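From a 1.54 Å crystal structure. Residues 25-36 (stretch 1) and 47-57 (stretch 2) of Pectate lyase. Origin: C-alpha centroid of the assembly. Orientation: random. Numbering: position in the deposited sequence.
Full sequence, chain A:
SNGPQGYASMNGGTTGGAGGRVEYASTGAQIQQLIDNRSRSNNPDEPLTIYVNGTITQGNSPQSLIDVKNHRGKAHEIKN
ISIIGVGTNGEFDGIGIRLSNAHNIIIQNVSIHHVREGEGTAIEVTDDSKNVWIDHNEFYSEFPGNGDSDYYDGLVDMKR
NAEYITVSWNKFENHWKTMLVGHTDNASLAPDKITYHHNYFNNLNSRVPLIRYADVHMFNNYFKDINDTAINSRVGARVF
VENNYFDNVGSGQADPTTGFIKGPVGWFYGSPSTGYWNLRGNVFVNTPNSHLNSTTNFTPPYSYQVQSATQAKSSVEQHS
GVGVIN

Stretch 1 25-36: ASTGAQIQQLID
Stretch 2, residues 47-57: PLTIYVNGTIT

Two backbone hydrogen bonds fasten the stretches together, both made by Ala25. Its N donates to Tyr51 O at 2.9 Å with an angle of 165° at the hydrogen, and its O accepts from Asn53 N at 3.0 Å and 160°. Bonding on both sides of Val52 in this way is the signature of a parallel bridge: Ala25 (phi/psi -132/146) lies beside Val52 (-103/115), their CA atoms 5.1 Å apart and their side chains on the same face of the sheet. A CA-H...O contact, Val52 CA to Ala25 O at 3.3 Å, supplements the pair.

Beyond the bridge the chains stay close. Ser26 (-130/8, chi1 p) lies against Gly54 (-160/177), with CA atoms 4.0 Å apart and Ser26 CB 3.7 Å from Gly54 CA. Glycine suits this spot because a CB on residue 54 would lie only 2.5 Å from Ser26 CB, a clash. Asn53 (-124/34, chi1 p), whose N makes the second bridge bond, carries the chain from the strand to Gly54.

Stretch 1 then enters a helix that occupies residues 28-36 and runs on beyond the stretch, with phi/psi near -63/-43. Thr27 (-140/159, chi1 p) is the N-cap: its OG1 accepts from Gln30 N at 3.1 Å, satisfying an amide that has no preceding helical turn to bond to. Gln30 (m, t, chi3 -51°) reaches back so that its OE1 accepts from Ser26 N at 2.9 Å. Regular i to i+4 bonds follow, beginning with Ile31 N to Thr27 O at 3.1 Å.

The helix runs antiparallel to strand 48-52, at 179°, with the axes 10.3 Å apart at closest approach, a spacing filled by aliphatic side chains. Ile31 and Leu34, both m,t, point toward the strand, as do Leu48 (t,p) and Ile50 (m,t) toward the helix; alternation along the strand turns Thr49 out of reach between them. Ile50 is the hub. Its CD1 lies 4.0 Å from Leu34 CD1, 4.2 Å from Ile31 CG2 and 4.4 Å from Ile35 CG1, while its CG2 meets Ala25 CB at 3.9 Å. The small alanine methyl thus joins the apolar layer at the bridge. Leu48 CD2 extends the packing to Leu34 CB, at 4.2 Å.

At the other end, Ile31 CD1 touches Val52 CG2 (t) at 4.1 Å and Ile56 CD1 at 3.9 Å. Ile56 (-84/135; m,m) has a CB that points sideways, but its end comes nearer, placing CD1 3.5 Å from Thr27 N and CG2 3.6 Å from Gly28 CA. Gly28 allows this close approach: an ideal CB there would sit a tight 3.4 Å from Ile56 CG2.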

ATOM      1  N   ALA A  25     -11.875   8.986  17.740  1.00 15.65           N
ATOM      2  CA  ALA A  25     -11.613  10.316  17.201  1.00 16.54           C
ATOM      3  C   ALA A  25     -12.433  10.547  15.955  1.00 16.85           C
ATOM      4  O   ALA A  25     -12.636   9.635  15.158  1.00 17.52           O
ATOM      5  CB  ALA A  25     -10.132  10.434  16.836  1.00 17.50           C
ATOM      6  N   SER A  26     -12.869  11.773  15.751  1.00 15.64           N
ATOM      7  CA  SER A  26     -13.637  12.091  14.558  1.00 16.13           C
ATOM      8  C   SER A  26     -13.094  13.309  13.843  1.00 16.76           C
ATOM      9  O   SER A  26     -13.703  13.783  12.902  1.00 18.29           O
ATOM     10  CB  SER A  26     -15.117  12.300  14.895  1.00 21.51           C
ATOM     11  OG  SER A  26     -15.241  13.221  15.963  1.00 22.64           O
ATOM     12  N   THR A  27     -11.942  13.809  14.279  1.00 15.50           N
ATOM     13  CA  THR A  27     -11.283  14.905  13.537  1.00 16.23           C
ATOM     14  C   THR A  27      -9.782  14.655  13.521  1.00 15.39           C
ATOM     15  O   THR A  27      -9.242  13.914  14.367  1.00 14.88           O
ATOM     16  CB  THR A  27     -11.507  16.291  14.208  1.00 14.94           C
ATOM     17  OG1 THR A  27     -10.831  16.308  15.483  1.00 17.58           O
ATOM     18  CG2 THR A  27     -13.021  16.607  14.376  1.00 16.38           C
ATOM     19  N   GLY A  28      -9.085  15.272  12.567  1.00 13.36           N
ATOM     20  CA  GLY A  28      -7.646  15.118  12.505  1.00 14.35           C
ATOM     21  C   GLY A  28      -6.978  15.724  13.724  1.00 15.09           C
ATOM     22  O   GLY A  28      -5.950  15.218  14.185  1.00 14.11           O
ATOM     23  N   ALA A  29      -7.556  16.797  14.244  1.00 16.11           N
ATOM     24  CA  ALA A  29      -7.025  17.390  15.474  1.00 16.09           C
ATOM     25  C   ALA A  29      -7.027  16.384  16.623  1.00 16.25           C
ATOM     26  O   ALA A  29      -6.037  16.268  17.338  1.00 15.81           O
ATOM     27  CB  ALA A  29      -7.756  18.666  15.827  1.00 15.69           C
ATOM     28  N   GLN A  30      -8.102  15.607  16.767  1.00 16.15           N
ATOM     29  CA  GLN A  30      -8.111  14.604  17.833  1.00 15.42           C
ATOM     30  C   GLN A  30      -7.062  13.544  17.578  1.00 16.92           C
ATOM     31  O   GLN A  30      -6.334  13.165  18.478  1.00 16.82           O
ATOM     32  CB  GLN A  30      -9.478  13.940  17.965  1.00 13.91           C
ATOM     33  CG  GLN A  30     -10.508  14.836  18.607  1.00 15.92           C
ATOM     34  CD  GLN A  30     -11.775  14.086  18.918  1.00 16.87           C
ATOM     35  OE1 GLN A  30     -12.308  13.426  18.051  1.00 17.22           O
ATOM     36  NE2 GLN A  30     -12.267  14.190  20.150  1.00 15.14           N
ATOM     37  N   ILE A  31      -6.975  13.056  16.340  1.00 12.92           N
ATOM     38  CA  ILE A  31      -5.980  12.041  16.041  1.00 11.90           C
ATOM     39  C   ILE A  31      -4.564  12.556  16.294  1.00 14.64           C
ATOM     40  O   ILE A  31      -3.756  11.888  16.947  1.00 13.35           O
ATOM     41  CB  ILE A  31      -6.072  11.557  14.564  1.00 11.80           C
ATOM     42  CG1 ILE A  31      -7.444  10.911  14.330  1.00 14.99           C
ATOM     43  CG2 ILE A  31      -5.010  10.535  14.288  1.00 12.79           C
ATOM     44  CD1 ILE A  31      -7.663  10.504  12.867  1.00 14.96           C
ATOM     45  N   GLN A  32      -4.255  13.735  15.758  1.00 12.42           N
ATOM     46  CA  GLN A  32      -2.890  14.262  15.907  1.00 14.79           C
ATOM     47  C   GLN A  32      -2.546  14.512  17.391  1.00 16.16           C
ATOM     48  O   GLN A  32      -1.423  14.226  17.847  1.00 16.56           O
ATOM     49  CB  GLN A  32      -2.702  15.542  15.078  1.00 13.79           C
ATOM     50  CG  GLN A  32      -1.219  15.921  14.889  1.00 13.30           C
ATOM     51  CD  GLN A  32      -0.530  14.862  14.057  1.00 13.40           C
ATOM     52  OE1 GLN A  32      -0.857  14.711  12.891  1.00 14.83           O
ATOM     53  NE2 GLN A  32       0.414  14.132  14.647  1.00 14.07           N
ATOM     54  N   GLN A  33      -3.510  15.035  18.149  1.00 14.86           N
ATOM     55  CA  GLN A  33      -3.266  15.261  19.576  1.00 15.06           C
ATOM     56  C   GLN A  33      -3.051  13.980  20.327  1.00 14.65           C
ATOM     57  O   GLN A  33      -2.203  13.924  21.227  1.00 18.51           O
ATOM     58  CB  GLN A  33      -4.424  16.015  20.182  1.00 17.08           C
ATOM     59  CG  GLN A  33      -4.405  17.411  19.748  1.00 19.87           C
ATOM     60  CD  GLN A  33      -5.655  18.140  20.174  1.00 26.47           C
ATOM     61  OE1 GLN A  33      -6.384  17.685  21.065  1.00 29.59           O
ATOM     62  NE2 GLN A  33      -5.923  19.263  19.522  1.00 28.52           N
ATOM     63  N   LEU A  34      -3.831  12.943  20.004  1.00 14.95           N
ATOM     64  CA  LEU A  34      -3.621  11.675  20.671  1.00 18.15           C
ATOM     65  C   LEU A  34      -2.191  11.163  20.451  1.00 18.59           C
ATOM     66  O   LEU A  34      -1.525  10.713  21.394  1.00 18.11           O
ATOM     67  CB  LEU A  34      -4.610  10.637  20.167  1.00 17.63           C
ATOM     68  CG  LEU A  34      -6.063  10.866  20.585  1.00 14.21           C
ATOM     69  CD1 LEU A  34      -6.895   9.873  19.856  1.00 16.03           C
ATOM     70  CD2 LEU A  34      -6.200  10.701  22.104  1.00 18.81           C
ATOM     71  N   ILE A  35      -1.726  11.255  19.213  1.00 16.19           N
ATOM     72  CA  ILE A  35      -0.390  10.802  18.869  1.00 14.82           C
ATOM     73  C   ILE A  35       0.662  11.624  19.607  1.00 17.18           C
ATOM     74  O   ILE A  35       1.575  11.066  20.205  1.00 15.33           O
ATOM     75  CB  ILE A  35      -0.168  10.910  17.352  1.00 14.06           C
ATOM     76  CG1 ILE A  35      -1.058   9.876  16.643  1.00 17.92           C
ATOM     77  CG2 ILE A  35       1.326  10.779  17.012  1.00 16.57           C
ATOM     78  CD1 ILE A  35      -1.227  10.121  15.147  1.00 16.66           C
ATOM     79  N   ASP A  36       0.532  12.949  19.553  1.00 14.97           N
ATOM     80  CA  ASP A  36       1.566  13.830  20.107  1.00 16.29           C
ATOM     81  C   ASP A  36       1.550  13.784  21.633  1.00 17.48           C
ATOM     82  O   ASP A  36       2.613  13.746  22.263  1.00 17.14           O
ATOM     83  CB  ASP A  36       1.365  15.266  19.624  1.00 18.83           C
ATOM     84  CG  ASP A  36       1.562  15.421  18.099  1.00 25.03           C
ATOM     85  OD1 ASP A  36       1.964  14.453  17.400  1.00 25.18           O
ATOM     86  OD2 ASP A  36       1.310  16.532  17.604  1.00 26.83           O
ATOM     87  N   PRO A  47       0.700   0.850  23.873  1.00 17.61           N
ATOM     88  CA  PRO A  47      -0.148   0.638  22.672  1.00 16.83           C
ATOM     89  C   PRO A  47      -1.421   1.484  22.709  1.00 16.66           C
ATOM     90  O   PRO A  47      -2.049   1.635  23.776  1.00 17.27           O
ATOM     91  CB  PRO A  47      -0.490  -0.861  22.728  1.00 18.85           C
ATOM     92  CG  PRO A  47       0.670  -1.478  23.462  1.00 19.98           C
ATOM     93  CD  PRO A  47       1.166  -0.415  24.467  1.00 19.28           C
ATOM     94  N   LEU A  48      -1.787   2.018  21.536  1.00 14.33           N
ATOM     95  CA  LEU A  48      -2.913   2.922  21.403  1.00 13.26           C
ATOM     96  C   LEU A  48      -3.708   2.523  20.167  1.00 11.68           C
ATOM     97  O   LEU A  48      -3.165   2.437  19.083  1.00 13.47           O
ATOM     98  CB  LEU A  48      -2.405   4.366  21.243  1.00 15.77           C
ATOM     99  CG  LEU A  48      -3.494   5.436  21.011  1.00 21.33           C
ATOM    100  CD1 LEU A  48      -4.508   5.529  22.147  1.00 22.15           C
ATOM    101  CD2 LEU A  48      -2.858   6.820  20.728  1.00 21.18           C
ATOM    102  N   THR A  49      -4.987   2.249  20.351  1.00 13.78           N
ATOM    103  CA  THR A  49      -5.896   2.048  19.234  1.00 15.51           C
ATOM    104  C   THR A  49      -6.768   3.282  19.138  1.00 12.56           C
ATOM    105  O   THR A  49      -7.372   3.709  20.135  1.00 13.51           O
ATOM    106  CB  THR A  49      -6.778   0.803  19.477  1.00 15.56           C
ATOM    107  OG1 THR A  49      -5.932  -0.353  19.441  1.00 16.78           O
ATOM    108  CG2 THR A  49      -7.851   0.668  18.404  1.00 15.27           C
ATOM    109  N   ILE A  50      -6.791   3.895  17.952  1.00 13.73           N
ATOM    110  CA  ILE A  50      -7.649   5.027  17.677  1.00 13.25           C
ATOM    111  C   ILE A  50      -8.738   4.567  16.702  1.00 12.44           C
ATOM    112  O   ILE A  50      -8.430   4.259  15.529  1.00 11.87           O
ATOM    113  CB  ILE A  50      -6.844   6.157  17.010  1.00 14.58           C
ATOM    114  CG1 ILE A  50      -5.666   6.531  17.911  1.00 16.41           C
ATOM    115  CG2 ILE A  50      -7.772   7.333  16.758  1.00 17.81           C
ATOM    116  CD1 ILE A  50      -4.743   7.616  17.316  1.00 15.86           C
ATOM    117  N   TYR A  51      -9.968   4.459  17.198  1.00 14.93           N
ATOM    118  CA  TYR A  51     -11.123   4.196  16.330  1.00 12.90           C
ATOM    119  C   TYR A  51     -11.593   5.489  15.707  1.00 14.33           C
ATOM    120  O   TYR A  51     -11.892   6.461  16.415  1.00 16.49           O
ATOM    121  CB  TYR A  51     -12.260   3.551  17.112  1.00 14.66           C
ATOM    122  CG  TYR A  51     -11.993   2.114  17.430  1.00 12.99           C
ATOM    123  CD1 TYR A  51     -11.936   1.169  16.391  1.00 15.31           C
ATOM    124  CD2 TYR A  51     -11.762   1.688  18.750  1.00 16.30           C
ATOM    125  CE1 TYR A  51     -11.672  -0.169  16.666  1.00 18.29           C
ATOM    126  CE2 TYR A  51     -11.477   0.320  19.022  1.00 19.55           C
ATOM    127  CZ  TYR A  51     -11.425  -0.580  17.970  1.00 21.54           C
ATOM    128  OH  TYR A  51     -11.141  -1.933  18.196  1.00 20.72           O
ATOM    129  N   VAL A  52     -11.709   5.499  14.387  1.00 12.01           N
ATOM    130  CA  VAL A  52     -12.068   6.712  13.671  1.00 12.59           C
ATOM    131  C   VAL A  52     -13.545   6.606  13.279  1.00 14.69           C
ATOM    132  O   VAL A  52     -13.958   5.706  12.495  1.00 14.60           O
ATOM    133  CB  VAL A  52     -11.194   6.898  12.426  1.00 13.23           C
ATOM    134  CG1 VAL A  52     -11.564   8.183  11.711  1.00 15.06           C
ATOM    135  CG2 VAL A  52      -9.703   6.934  12.818  1.00 13.19           C
ATOM    136  N   ASN A  53     -14.336   7.499  13.867  1.00 12.63           N
ATOM    137  CA  ASN A  53     -15.785   7.491  13.667  1.00 14.42           C
ATOM    138  C   ASN A  53     -16.332   8.821  13.151  1.00 19.54           C
ATOM    139  O   ASN A  53     -17.471   9.197  13.432  1.00 26.40           O
ATOM    140  CB  ASN A  53     -16.529   7.022  14.937  1.00 16.49           C
ATOM    141  CG  ASN A  53     -16.289   7.915  16.159  1.00 21.97           C
ATOM    142  OD1 ASN A  53     -15.607   8.935  16.084  1.00 23.91           O
ATOM    143  ND2 ASN A  53     -16.895   7.539  17.299  1.00 22.01           N
ATOM    144  N   GLY A  54     -15.536   9.497  12.337  1.00 16.81           N
ATOM    145  CA  GLY A  54     -16.001  10.690  11.665  1.00 19.26           C
ATOM    146  C   GLY A  54     -15.123  10.947  10.476  1.00 17.04           C
ATOM    147  O   GLY A  54     -14.166  10.210  10.261  1.00 21.50           O
ATOM    148  N   THR A  55     -15.441  11.979   9.696  1.00 17.39           N
ATOM    149  CA  THR A  55     -14.673  12.275   8.483  1.00 13.83           C
ATOM    150  C   THR A  55     -13.545  13.265   8.784  1.00 14.24           C
ATOM    151  O   THR A  55     -13.783  14.383   9.236  1.00 17.15           O
ATOM    152  CB  THR A  55     -15.587  12.817   7.385  1.00 17.56           C
ATOM    153  OG1 THR A  55     -16.567  11.810   7.063  1.00 19.16           O
ATOM    154  CG2 THR A  55     -14.800  13.135   6.100  1.00 15.73           C
ATOM    155  N   ILE A  56     -12.324  12.776   8.613  1.00 14.42           N
ATOM    156  CA  ILE A  56     -11.103  13.547   8.834  1.00 12.78           C
ATOM    157  C   ILE A  56     -10.775  14.357   7.580  1.00 12.28           C
ATOM    158  O   ILE A  56     -10.866  13.843   6.476  1.00 13.61           O
ATOM    159  CB  ILE A  56      -9.958  12.567   9.108  1.00 12.26           C
ATOM    160  CG1 ILE A  56     -10.374  11.490  10.115  1.00 12.82           C
ATOM    161  CG2 ILE A  56      -8.672  13.312   9.506  1.00 13.97           C
ATOM    162  CD1 ILE A  56     -10.927  12.081  11.444  1.00 13.71           C
ATOM    163  N   THR A  57     -10.422  15.630   7.733  1.00 14.97           N
ATOM    164  CA  THR A  57     -10.325  16.517   6.566  1.00 15.72           C
ATOM    165  C   THR A  57      -9.179  17.471   6.783  1.00 14.61           C
ATOM    166  O   THR A  57      -8.712  17.616   7.906  1.00 17.20           O
ATOM    167  CB  THR A  57     -11.607  17.403   6.393  1.00 15.32           C
ATOM    168  OG1 THR A  57     -11.783  18.252   7.541  1.00 16.43           O
ATOM    169  CG2 THR A  57     -12.863  16.565   6.197  1.00 19.42           C
TER